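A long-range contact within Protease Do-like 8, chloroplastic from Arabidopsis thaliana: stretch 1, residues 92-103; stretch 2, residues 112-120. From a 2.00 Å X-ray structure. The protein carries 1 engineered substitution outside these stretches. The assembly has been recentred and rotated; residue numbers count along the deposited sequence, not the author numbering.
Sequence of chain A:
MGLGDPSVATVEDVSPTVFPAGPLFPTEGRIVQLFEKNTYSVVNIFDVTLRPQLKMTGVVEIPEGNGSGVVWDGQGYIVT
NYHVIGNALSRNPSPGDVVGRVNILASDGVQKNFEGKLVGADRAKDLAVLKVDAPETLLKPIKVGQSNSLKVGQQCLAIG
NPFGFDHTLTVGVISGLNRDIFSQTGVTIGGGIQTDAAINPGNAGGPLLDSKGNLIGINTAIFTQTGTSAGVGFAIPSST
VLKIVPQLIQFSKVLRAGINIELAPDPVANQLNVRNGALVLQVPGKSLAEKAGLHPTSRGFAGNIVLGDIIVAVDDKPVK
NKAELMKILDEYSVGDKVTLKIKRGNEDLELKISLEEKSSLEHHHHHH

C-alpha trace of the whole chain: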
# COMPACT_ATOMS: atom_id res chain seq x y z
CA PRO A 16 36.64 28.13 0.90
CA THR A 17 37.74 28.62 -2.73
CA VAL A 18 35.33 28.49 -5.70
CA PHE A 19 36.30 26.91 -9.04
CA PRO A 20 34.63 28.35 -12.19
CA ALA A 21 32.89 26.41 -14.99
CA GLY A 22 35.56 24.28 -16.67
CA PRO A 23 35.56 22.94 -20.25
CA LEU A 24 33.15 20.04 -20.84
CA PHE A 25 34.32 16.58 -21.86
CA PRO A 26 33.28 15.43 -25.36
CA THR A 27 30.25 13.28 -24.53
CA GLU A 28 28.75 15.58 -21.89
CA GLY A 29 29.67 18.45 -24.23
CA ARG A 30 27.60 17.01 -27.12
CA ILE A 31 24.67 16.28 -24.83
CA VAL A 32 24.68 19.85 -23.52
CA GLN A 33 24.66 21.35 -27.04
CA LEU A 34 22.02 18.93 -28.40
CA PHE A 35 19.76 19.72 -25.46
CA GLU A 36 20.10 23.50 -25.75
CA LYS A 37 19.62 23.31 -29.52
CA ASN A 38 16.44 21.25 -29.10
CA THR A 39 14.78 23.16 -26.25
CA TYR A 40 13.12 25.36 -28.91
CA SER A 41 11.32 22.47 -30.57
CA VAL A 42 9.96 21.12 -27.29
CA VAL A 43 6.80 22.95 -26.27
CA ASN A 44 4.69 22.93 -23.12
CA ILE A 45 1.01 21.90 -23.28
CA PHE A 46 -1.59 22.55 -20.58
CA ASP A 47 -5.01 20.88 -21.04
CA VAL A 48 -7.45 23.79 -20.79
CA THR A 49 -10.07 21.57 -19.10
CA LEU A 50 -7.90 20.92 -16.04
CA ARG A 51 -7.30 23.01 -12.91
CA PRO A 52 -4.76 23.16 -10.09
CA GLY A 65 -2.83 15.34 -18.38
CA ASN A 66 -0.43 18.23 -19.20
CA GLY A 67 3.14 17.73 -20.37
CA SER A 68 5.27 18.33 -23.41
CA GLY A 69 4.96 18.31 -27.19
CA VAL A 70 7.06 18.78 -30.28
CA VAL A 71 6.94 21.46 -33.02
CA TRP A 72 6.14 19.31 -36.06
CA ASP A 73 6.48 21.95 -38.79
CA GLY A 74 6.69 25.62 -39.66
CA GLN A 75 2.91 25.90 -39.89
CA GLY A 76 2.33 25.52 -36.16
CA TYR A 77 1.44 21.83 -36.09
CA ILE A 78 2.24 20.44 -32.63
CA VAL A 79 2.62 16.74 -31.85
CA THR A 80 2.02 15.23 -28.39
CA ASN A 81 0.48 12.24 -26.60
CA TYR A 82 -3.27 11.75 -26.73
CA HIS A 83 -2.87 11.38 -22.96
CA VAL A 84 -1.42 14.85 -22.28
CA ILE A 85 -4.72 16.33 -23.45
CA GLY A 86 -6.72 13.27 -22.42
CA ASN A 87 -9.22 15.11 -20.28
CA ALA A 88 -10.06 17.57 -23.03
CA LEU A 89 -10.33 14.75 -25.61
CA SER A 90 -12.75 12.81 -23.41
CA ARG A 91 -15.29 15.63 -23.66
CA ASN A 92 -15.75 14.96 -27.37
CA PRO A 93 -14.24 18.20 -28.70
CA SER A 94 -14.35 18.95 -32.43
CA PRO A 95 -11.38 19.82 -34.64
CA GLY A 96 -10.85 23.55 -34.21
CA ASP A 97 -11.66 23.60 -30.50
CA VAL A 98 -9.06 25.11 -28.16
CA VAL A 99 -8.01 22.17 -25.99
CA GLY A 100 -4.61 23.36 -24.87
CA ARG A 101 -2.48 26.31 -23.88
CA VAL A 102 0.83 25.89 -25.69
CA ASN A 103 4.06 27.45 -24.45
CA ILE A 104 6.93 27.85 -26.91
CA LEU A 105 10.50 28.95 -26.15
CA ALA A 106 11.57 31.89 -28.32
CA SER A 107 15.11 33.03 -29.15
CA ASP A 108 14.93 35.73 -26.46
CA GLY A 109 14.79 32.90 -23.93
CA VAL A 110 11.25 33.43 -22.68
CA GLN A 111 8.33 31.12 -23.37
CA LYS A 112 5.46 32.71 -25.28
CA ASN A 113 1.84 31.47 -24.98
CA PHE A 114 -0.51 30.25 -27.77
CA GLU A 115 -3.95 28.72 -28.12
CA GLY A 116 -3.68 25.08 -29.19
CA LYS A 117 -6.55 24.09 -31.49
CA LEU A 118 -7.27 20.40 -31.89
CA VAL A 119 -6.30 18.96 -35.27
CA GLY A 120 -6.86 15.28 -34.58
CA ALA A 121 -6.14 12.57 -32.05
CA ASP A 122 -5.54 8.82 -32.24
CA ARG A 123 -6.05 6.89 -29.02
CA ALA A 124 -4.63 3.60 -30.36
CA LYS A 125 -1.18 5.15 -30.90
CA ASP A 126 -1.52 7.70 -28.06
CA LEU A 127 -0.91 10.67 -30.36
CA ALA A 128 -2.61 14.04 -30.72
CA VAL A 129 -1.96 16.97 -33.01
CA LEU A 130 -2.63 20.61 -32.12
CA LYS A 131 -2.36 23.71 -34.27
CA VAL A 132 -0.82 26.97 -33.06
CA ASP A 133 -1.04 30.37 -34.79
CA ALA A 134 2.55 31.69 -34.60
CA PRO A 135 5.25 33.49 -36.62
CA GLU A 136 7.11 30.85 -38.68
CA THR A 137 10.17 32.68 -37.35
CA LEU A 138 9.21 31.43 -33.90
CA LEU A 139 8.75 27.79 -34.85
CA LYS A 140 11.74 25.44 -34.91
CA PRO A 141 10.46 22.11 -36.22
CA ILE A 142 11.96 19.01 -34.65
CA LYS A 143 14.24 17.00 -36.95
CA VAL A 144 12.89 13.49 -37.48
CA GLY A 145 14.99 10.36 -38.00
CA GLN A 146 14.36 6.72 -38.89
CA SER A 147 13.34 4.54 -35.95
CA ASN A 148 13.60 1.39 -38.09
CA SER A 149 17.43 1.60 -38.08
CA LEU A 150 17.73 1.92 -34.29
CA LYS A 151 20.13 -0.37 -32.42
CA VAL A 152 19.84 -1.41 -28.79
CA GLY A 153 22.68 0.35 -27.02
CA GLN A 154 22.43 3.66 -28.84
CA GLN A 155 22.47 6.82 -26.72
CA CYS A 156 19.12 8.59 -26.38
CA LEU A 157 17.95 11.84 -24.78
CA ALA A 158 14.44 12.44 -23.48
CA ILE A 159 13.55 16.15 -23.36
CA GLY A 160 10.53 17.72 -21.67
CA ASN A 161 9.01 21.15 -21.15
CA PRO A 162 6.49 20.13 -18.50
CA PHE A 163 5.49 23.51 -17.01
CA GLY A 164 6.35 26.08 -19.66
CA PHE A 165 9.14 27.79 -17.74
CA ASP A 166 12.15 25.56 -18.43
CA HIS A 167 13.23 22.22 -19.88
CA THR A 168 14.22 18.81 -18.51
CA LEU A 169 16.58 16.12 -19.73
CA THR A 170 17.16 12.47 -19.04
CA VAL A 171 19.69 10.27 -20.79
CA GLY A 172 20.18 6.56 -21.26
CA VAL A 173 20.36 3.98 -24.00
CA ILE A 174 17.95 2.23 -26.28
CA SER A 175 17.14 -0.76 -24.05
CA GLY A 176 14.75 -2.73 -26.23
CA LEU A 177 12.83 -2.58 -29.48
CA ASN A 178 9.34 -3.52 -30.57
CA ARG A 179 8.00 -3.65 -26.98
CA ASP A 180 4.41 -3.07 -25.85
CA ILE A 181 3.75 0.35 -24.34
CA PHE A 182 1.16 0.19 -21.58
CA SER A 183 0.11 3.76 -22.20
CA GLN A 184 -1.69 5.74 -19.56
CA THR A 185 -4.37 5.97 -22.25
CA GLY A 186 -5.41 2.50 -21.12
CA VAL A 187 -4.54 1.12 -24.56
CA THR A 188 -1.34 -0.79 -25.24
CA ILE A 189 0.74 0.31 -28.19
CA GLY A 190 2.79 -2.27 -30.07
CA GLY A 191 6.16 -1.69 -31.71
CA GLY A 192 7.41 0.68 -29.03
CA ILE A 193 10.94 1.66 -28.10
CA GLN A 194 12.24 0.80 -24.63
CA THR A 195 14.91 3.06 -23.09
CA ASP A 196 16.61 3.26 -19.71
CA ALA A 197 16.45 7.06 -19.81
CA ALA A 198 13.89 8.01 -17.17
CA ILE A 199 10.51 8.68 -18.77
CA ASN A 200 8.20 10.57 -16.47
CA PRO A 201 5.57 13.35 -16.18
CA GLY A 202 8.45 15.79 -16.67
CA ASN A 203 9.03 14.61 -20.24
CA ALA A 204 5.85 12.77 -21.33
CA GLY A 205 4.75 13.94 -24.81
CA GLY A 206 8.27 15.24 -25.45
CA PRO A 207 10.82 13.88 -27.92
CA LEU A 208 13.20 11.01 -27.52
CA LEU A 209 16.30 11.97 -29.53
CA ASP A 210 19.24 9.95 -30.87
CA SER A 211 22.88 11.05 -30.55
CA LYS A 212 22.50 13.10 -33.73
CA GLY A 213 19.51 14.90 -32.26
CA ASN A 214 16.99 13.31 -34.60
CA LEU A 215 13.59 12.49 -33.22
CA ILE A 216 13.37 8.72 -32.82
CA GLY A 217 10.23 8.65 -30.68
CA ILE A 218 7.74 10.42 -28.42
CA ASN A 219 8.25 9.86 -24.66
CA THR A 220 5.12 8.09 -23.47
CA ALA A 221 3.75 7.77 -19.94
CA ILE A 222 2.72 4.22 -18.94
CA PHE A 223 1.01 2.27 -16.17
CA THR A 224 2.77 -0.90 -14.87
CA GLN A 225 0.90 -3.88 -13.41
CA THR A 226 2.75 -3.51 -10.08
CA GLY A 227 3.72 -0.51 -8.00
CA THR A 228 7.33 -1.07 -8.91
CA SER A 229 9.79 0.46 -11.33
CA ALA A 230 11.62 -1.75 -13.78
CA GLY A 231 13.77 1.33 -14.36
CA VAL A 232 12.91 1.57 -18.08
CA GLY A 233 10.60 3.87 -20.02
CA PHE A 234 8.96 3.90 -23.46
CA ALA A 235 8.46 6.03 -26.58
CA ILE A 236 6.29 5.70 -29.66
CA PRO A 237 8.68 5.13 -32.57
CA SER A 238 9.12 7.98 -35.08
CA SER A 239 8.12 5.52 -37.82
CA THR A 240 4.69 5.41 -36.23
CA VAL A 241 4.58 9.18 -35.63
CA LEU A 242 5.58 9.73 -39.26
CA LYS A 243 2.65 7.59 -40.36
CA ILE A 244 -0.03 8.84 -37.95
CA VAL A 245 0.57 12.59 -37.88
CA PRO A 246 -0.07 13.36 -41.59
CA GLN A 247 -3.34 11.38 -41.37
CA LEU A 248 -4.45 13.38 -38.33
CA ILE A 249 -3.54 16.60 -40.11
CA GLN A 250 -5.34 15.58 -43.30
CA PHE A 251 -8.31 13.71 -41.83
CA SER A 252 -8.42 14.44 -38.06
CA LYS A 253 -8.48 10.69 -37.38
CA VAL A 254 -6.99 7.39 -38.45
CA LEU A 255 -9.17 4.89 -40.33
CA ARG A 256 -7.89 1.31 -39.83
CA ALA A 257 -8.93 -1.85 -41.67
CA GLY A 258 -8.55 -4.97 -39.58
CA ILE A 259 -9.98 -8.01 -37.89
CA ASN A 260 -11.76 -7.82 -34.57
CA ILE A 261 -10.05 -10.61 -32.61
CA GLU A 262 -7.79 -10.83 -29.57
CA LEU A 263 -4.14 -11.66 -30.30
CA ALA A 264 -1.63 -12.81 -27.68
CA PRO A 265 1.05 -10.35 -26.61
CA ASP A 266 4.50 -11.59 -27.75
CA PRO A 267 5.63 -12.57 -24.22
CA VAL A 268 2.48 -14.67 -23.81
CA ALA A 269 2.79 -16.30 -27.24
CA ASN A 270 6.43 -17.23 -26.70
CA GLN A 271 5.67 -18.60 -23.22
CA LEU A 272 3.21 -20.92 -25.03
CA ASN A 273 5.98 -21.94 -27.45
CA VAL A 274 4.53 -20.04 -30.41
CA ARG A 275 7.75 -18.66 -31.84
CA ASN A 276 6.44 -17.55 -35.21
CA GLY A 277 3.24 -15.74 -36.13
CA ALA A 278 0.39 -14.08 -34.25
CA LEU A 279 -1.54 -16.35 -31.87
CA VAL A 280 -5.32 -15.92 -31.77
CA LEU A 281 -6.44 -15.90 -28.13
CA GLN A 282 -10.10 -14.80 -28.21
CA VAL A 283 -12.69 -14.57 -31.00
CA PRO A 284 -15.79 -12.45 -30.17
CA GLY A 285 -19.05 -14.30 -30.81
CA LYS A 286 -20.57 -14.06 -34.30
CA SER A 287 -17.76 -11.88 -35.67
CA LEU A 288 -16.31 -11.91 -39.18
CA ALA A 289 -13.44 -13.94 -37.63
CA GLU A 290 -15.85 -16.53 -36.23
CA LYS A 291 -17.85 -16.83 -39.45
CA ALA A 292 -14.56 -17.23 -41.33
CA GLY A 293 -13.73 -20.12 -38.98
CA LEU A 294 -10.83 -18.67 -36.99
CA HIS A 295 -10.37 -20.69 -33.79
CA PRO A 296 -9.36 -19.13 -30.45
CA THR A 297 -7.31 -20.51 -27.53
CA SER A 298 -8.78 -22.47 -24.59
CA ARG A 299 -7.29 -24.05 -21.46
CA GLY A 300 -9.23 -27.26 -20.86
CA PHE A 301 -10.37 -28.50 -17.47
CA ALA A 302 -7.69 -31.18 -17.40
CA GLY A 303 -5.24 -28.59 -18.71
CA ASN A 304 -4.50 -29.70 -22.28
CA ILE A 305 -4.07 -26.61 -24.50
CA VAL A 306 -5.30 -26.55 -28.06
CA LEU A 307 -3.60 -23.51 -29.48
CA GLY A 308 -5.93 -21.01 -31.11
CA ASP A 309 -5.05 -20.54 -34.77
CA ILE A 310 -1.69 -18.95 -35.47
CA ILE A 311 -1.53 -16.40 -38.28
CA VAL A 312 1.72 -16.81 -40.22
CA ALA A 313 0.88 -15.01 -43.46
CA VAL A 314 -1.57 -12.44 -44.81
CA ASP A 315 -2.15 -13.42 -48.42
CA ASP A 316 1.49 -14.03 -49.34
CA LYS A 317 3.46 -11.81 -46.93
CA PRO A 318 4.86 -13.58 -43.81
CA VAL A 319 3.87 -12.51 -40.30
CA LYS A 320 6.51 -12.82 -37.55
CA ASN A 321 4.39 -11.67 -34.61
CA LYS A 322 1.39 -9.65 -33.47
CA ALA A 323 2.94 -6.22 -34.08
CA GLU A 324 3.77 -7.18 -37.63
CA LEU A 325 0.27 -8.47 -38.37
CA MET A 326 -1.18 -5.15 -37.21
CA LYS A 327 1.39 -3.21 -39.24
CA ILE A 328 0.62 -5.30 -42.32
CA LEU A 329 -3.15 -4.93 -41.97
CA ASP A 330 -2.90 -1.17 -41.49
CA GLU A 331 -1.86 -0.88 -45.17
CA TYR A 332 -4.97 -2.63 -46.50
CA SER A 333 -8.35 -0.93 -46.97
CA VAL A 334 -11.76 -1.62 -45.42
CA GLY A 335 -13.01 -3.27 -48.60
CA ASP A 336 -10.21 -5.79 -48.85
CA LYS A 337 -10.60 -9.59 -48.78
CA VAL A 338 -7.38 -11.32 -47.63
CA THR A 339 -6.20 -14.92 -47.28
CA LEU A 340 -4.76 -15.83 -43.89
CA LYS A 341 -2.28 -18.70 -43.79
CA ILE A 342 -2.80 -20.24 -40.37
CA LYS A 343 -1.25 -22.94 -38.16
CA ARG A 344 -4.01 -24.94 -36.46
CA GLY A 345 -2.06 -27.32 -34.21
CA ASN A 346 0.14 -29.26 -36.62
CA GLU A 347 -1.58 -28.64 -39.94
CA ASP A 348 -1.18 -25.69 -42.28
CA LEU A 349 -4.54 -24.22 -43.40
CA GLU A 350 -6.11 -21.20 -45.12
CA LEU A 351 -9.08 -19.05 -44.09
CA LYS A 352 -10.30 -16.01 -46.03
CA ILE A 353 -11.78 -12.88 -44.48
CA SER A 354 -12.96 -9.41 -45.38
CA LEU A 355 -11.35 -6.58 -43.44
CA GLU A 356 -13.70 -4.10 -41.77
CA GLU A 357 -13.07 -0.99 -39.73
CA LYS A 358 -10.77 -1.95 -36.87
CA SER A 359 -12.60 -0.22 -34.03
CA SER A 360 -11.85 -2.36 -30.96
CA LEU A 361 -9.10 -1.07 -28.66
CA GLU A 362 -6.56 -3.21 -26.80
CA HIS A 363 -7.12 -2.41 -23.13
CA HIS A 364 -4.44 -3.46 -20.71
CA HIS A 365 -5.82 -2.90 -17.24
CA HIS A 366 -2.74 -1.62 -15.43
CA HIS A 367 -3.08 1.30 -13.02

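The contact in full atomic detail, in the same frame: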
# COMPACT_ATOMS: atom_id res chain seq x y z
N ASN A 92 -15.29 14.96 -25.98
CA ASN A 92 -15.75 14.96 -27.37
C ASN A 92 -15.60 16.31 -28.08
O ASN A 92 -16.54 16.80 -28.69
CB ASN A 92 -17.21 14.49 -27.45
N PRO A 93 -14.40 16.92 -28.00
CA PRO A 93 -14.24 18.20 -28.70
C PRO A 93 -14.20 17.99 -30.21
O PRO A 93 -13.93 16.88 -30.66
CB PRO A 93 -12.87 18.67 -28.21
CG PRO A 93 -12.13 17.41 -27.94
CD PRO A 93 -13.14 16.43 -27.42
N SER A 94 -14.46 19.03 -30.98
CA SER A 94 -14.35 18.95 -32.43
C SER A 94 -13.06 19.59 -32.91
O SER A 94 -12.49 20.44 -32.22
CB SER A 94 -15.54 19.64 -33.08
OG SER A 94 -16.75 19.11 -32.57
N PRO A 95 -12.57 19.17 -34.08
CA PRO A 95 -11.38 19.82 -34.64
C PRO A 95 -11.62 21.32 -34.75
O PRO A 95 -12.64 21.74 -35.29
CB PRO A 95 -11.27 19.20 -36.03
CG PRO A 95 -11.85 17.82 -35.85
CD PRO A 95 -13.01 18.02 -34.90
N GLY A 96 -10.69 22.12 -34.23
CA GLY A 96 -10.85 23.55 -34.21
C GLY A 96 -11.01 24.08 -32.80
O GLY A 96 -10.70 25.24 -32.53
N ASP A 97 -11.50 23.23 -31.90
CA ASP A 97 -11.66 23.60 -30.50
C ASP A 97 -10.33 23.83 -29.81
O ASP A 97 -9.39 23.06 -30.01
CB ASP A 97 -12.43 22.51 -29.74
CG ASP A 97 -13.89 22.47 -30.12
OD1 ASP A 97 -14.27 23.28 -30.99
OD2 ASP A 97 -14.65 21.65 -29.56
N VAL A 98 -10.25 24.88 -29.00
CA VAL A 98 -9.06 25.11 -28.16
C VAL A 98 -9.03 24.12 -26.99
O VAL A 98 -9.84 24.20 -26.07
CB VAL A 98 -9.00 26.55 -27.61
CG1 VAL A 98 -7.81 26.71 -26.67
CG2 VAL A 98 -8.92 27.55 -28.75
N VAL A 99 -8.08 23.18 -27.02
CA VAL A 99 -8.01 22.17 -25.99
C VAL A 99 -6.76 22.31 -25.14
O VAL A 99 -6.60 21.65 -24.12
CB VAL A 99 -8.01 20.76 -26.59
CG1 VAL A 99 -9.31 20.51 -27.35
CG2 VAL A 99 -6.80 20.56 -27.47
N GLY A 100 -5.86 23.18 -25.58
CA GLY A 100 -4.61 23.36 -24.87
C GLY A 100 -4.08 24.78 -24.89
O GLY A 100 -4.38 25.55 -25.80
N ARG A 101 -3.31 25.11 -23.86
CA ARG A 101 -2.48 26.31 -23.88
C ARG A 101 -1.07 25.84 -24.19
O ARG A 101 -0.50 25.01 -23.46
CB ARG A 101 -2.54 27.05 -22.54
N VAL A 102 -0.49 26.34 -25.28
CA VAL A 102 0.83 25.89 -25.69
C VAL A 102 1.90 26.94 -25.45
O VAL A 102 1.79 28.08 -25.92
CB VAL A 102 0.85 25.46 -27.17
CG1 VAL A 102 2.20 24.90 -27.53
CG2 VAL A 102 -0.26 24.43 -27.45
N ASN A 103 2.94 26.56 -24.71
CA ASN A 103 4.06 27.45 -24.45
C ASN A 103 5.28 27.08 -25.28
O ASN A 103 5.76 25.96 -25.22
CB ASN A 103 4.43 27.47 -22.97
CG ASN A 103 3.57 28.42 -22.19
OD1 ASN A 103 2.89 28.02 -21.23
ND2 ASN A 103 3.58 29.69 -22.58
N LYS A 112 6.63 31.95 -24.86
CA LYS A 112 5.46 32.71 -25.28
C LYS A 112 4.24 31.78 -25.39
O LYS A 112 4.38 30.60 -25.74
CB LYS A 112 5.73 33.39 -26.63
CG LYS A 112 6.18 34.86 -26.53
CD LYS A 112 7.70 35.04 -26.43
CE LYS A 112 8.09 36.52 -26.56
NZ LYS A 112 9.49 36.83 -26.14
N ASN A 113 3.05 32.30 -25.10
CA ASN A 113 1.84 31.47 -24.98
C ASN A 113 0.92 31.51 -26.22
O ASN A 113 0.69 32.57 -26.79
CB ASN A 113 1.06 31.88 -23.73
CG ASN A 113 -0.10 30.95 -23.43
OD1 ASN A 113 0.09 29.78 -23.09
ND2 ASN A 113 -1.32 31.48 -23.51
N PHE A 114 0.38 30.35 -26.61
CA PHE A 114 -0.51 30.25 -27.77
C PHE A 114 -1.68 29.31 -27.53
O PHE A 114 -1.55 28.32 -26.82
CB PHE A 114 0.25 29.74 -29.00
CG PHE A 114 1.34 30.66 -29.44
CD1 PHE A 114 1.05 31.74 -30.26
CD2 PHE A 114 2.64 30.47 -29.02
CE1 PHE A 114 2.04 32.60 -30.67
CE2 PHE A 114 3.64 31.34 -29.42
CZ PHE A 114 3.34 32.41 -30.25
N GLU A 115 -2.82 29.63 -28.13
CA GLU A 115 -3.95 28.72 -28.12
C GLU A 115 -3.60 27.50 -28.96
O GLU A 115 -3.07 27.65 -30.07
CB GLU A 115 -5.18 29.38 -28.72
CG GLU A 115 -5.82 30.41 -27.84
CD GLU A 115 -7.10 30.93 -28.45
OE1 GLU A 115 -7.16 31.02 -29.70
OE2 GLU A 115 -8.05 31.21 -27.69
N GLY A 116 -3.87 26.31 -28.44
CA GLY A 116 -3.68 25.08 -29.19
C GLY A 116 -5.02 24.52 -29.65
O GLY A 116 -5.80 24.01 -28.85
N LYS A 117 -5.29 24.61 -30.95
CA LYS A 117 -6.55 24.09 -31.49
C LYS A 117 -6.36 22.65 -31.89
O LYS A 117 -5.31 22.28 -32.43
CB LYS A 117 -7.01 24.93 -32.68
CG LYS A 117 -7.21 26.39 -32.33
CD LYS A 117 -7.89 27.17 -33.45
CE LYS A 117 -8.36 28.54 -32.95
NZ LYS A 117 -8.84 29.43 -34.05
N LEU A 118 -7.38 21.83 -31.62
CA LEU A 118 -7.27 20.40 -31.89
C LEU A 118 -7.32 20.14 -33.39
O LEU A 118 -8.21 20.64 -34.10
CB LEU A 118 -8.39 19.64 -31.19
CG LEU A 118 -8.55 18.17 -31.58
CD1 LEU A 118 -7.34 17.35 -31.13
CD2 LEU A 118 -9.85 17.61 -31.00
N VAL A 119 -6.36 19.36 -33.87
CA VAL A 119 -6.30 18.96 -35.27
C VAL A 119 -6.84 17.54 -35.43
O VAL A 119 -7.71 17.29 -36.26
CB VAL A 119 -4.87 19.06 -35.82
CG1 VAL A 119 -4.81 18.54 -37.25
CG2 VAL A 119 -4.40 20.51 -35.76
N GLY A 120 -6.31 16.62 -34.63
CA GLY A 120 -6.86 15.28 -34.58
C GLY A 120 -6.14 14.50 -33.50
O GLY A 120 -5.09 14.91 -33.02

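What ties the two backbones together? Strand 98-103 runs antiparallel to strand 112-120, and most of the bonding is main chain to main chain. Val 102 and Phe 114 form a reciprocal pair, with Val 102 N to Phe 114 O at 2.7 Å and Phe 114 N to Val 102 O at 2.8 Å. Further along, Gly 116 N donates to Gly 100 O at 2.8 Å. The ladder extends beyond the first strand into the loop before it, where Leu 118 N reaches Asp 97 O and Gly 96 N reaches Leu 118 O, both at 2.9 Å.

Where does the regular pairing break? Between Val 98 and Gly 100 the register shifts by one residue, a beta bulge that sets two residues of stretch 1 against a single carbonyl. Gly 116 O accepts a bond from Val 99 N at 3.0 Å and a weak one from Gly 100 N at 3.4 Å. Val 99, with phi/psi of -114/-9, departs from extended geometry here. Glycine suits position 116 because a beta carbon there would clash with Val 102 CG2 and sit tight against Gly 100 O; as it stands, Val 102 CG2 packs 3.9 Å from Gly 116 CA.

How is the loop shaped to meet the strand? Ser 94 to Asp 97 form a type II turn, closed by Asp 97 N to Ser 94 O at 3.0 Å. The Asp 97 side chain braces it from within, OD2 accepting from Ser 94 N at 3.0 Å, while the main-chain O of the same residue bonds across to stretch 2. Gly 96 has phi/psi of 113/-26, where a side chain would jam against the preceding carbonyl, so glycine fits the turn; its N donates to Leu 118 O.

Which side chains fill the contact? Leu 118 is buried and gives up the largest area, 109 Å² of the 745 Å² covered on both sides together. Its CD2 lies 3.8 Å from Pro 93 CG, and its CB lies 4.0 Å from Val 99 CG1, so an apolar side chain packs against two apolar neighbours of the other stretch. Val 98, Arg 101 and Asn 103 share one sheet face with Lys 117, Glu 115 and Asn 113. On that face Val 98 CG2 approaches Glu 115 CD at 3.9 Å, and the amide of Asn 103 turns back to the partner strand, where ND2 makes a weak hydrogen bond to Lys 112 O at 3.4 Å.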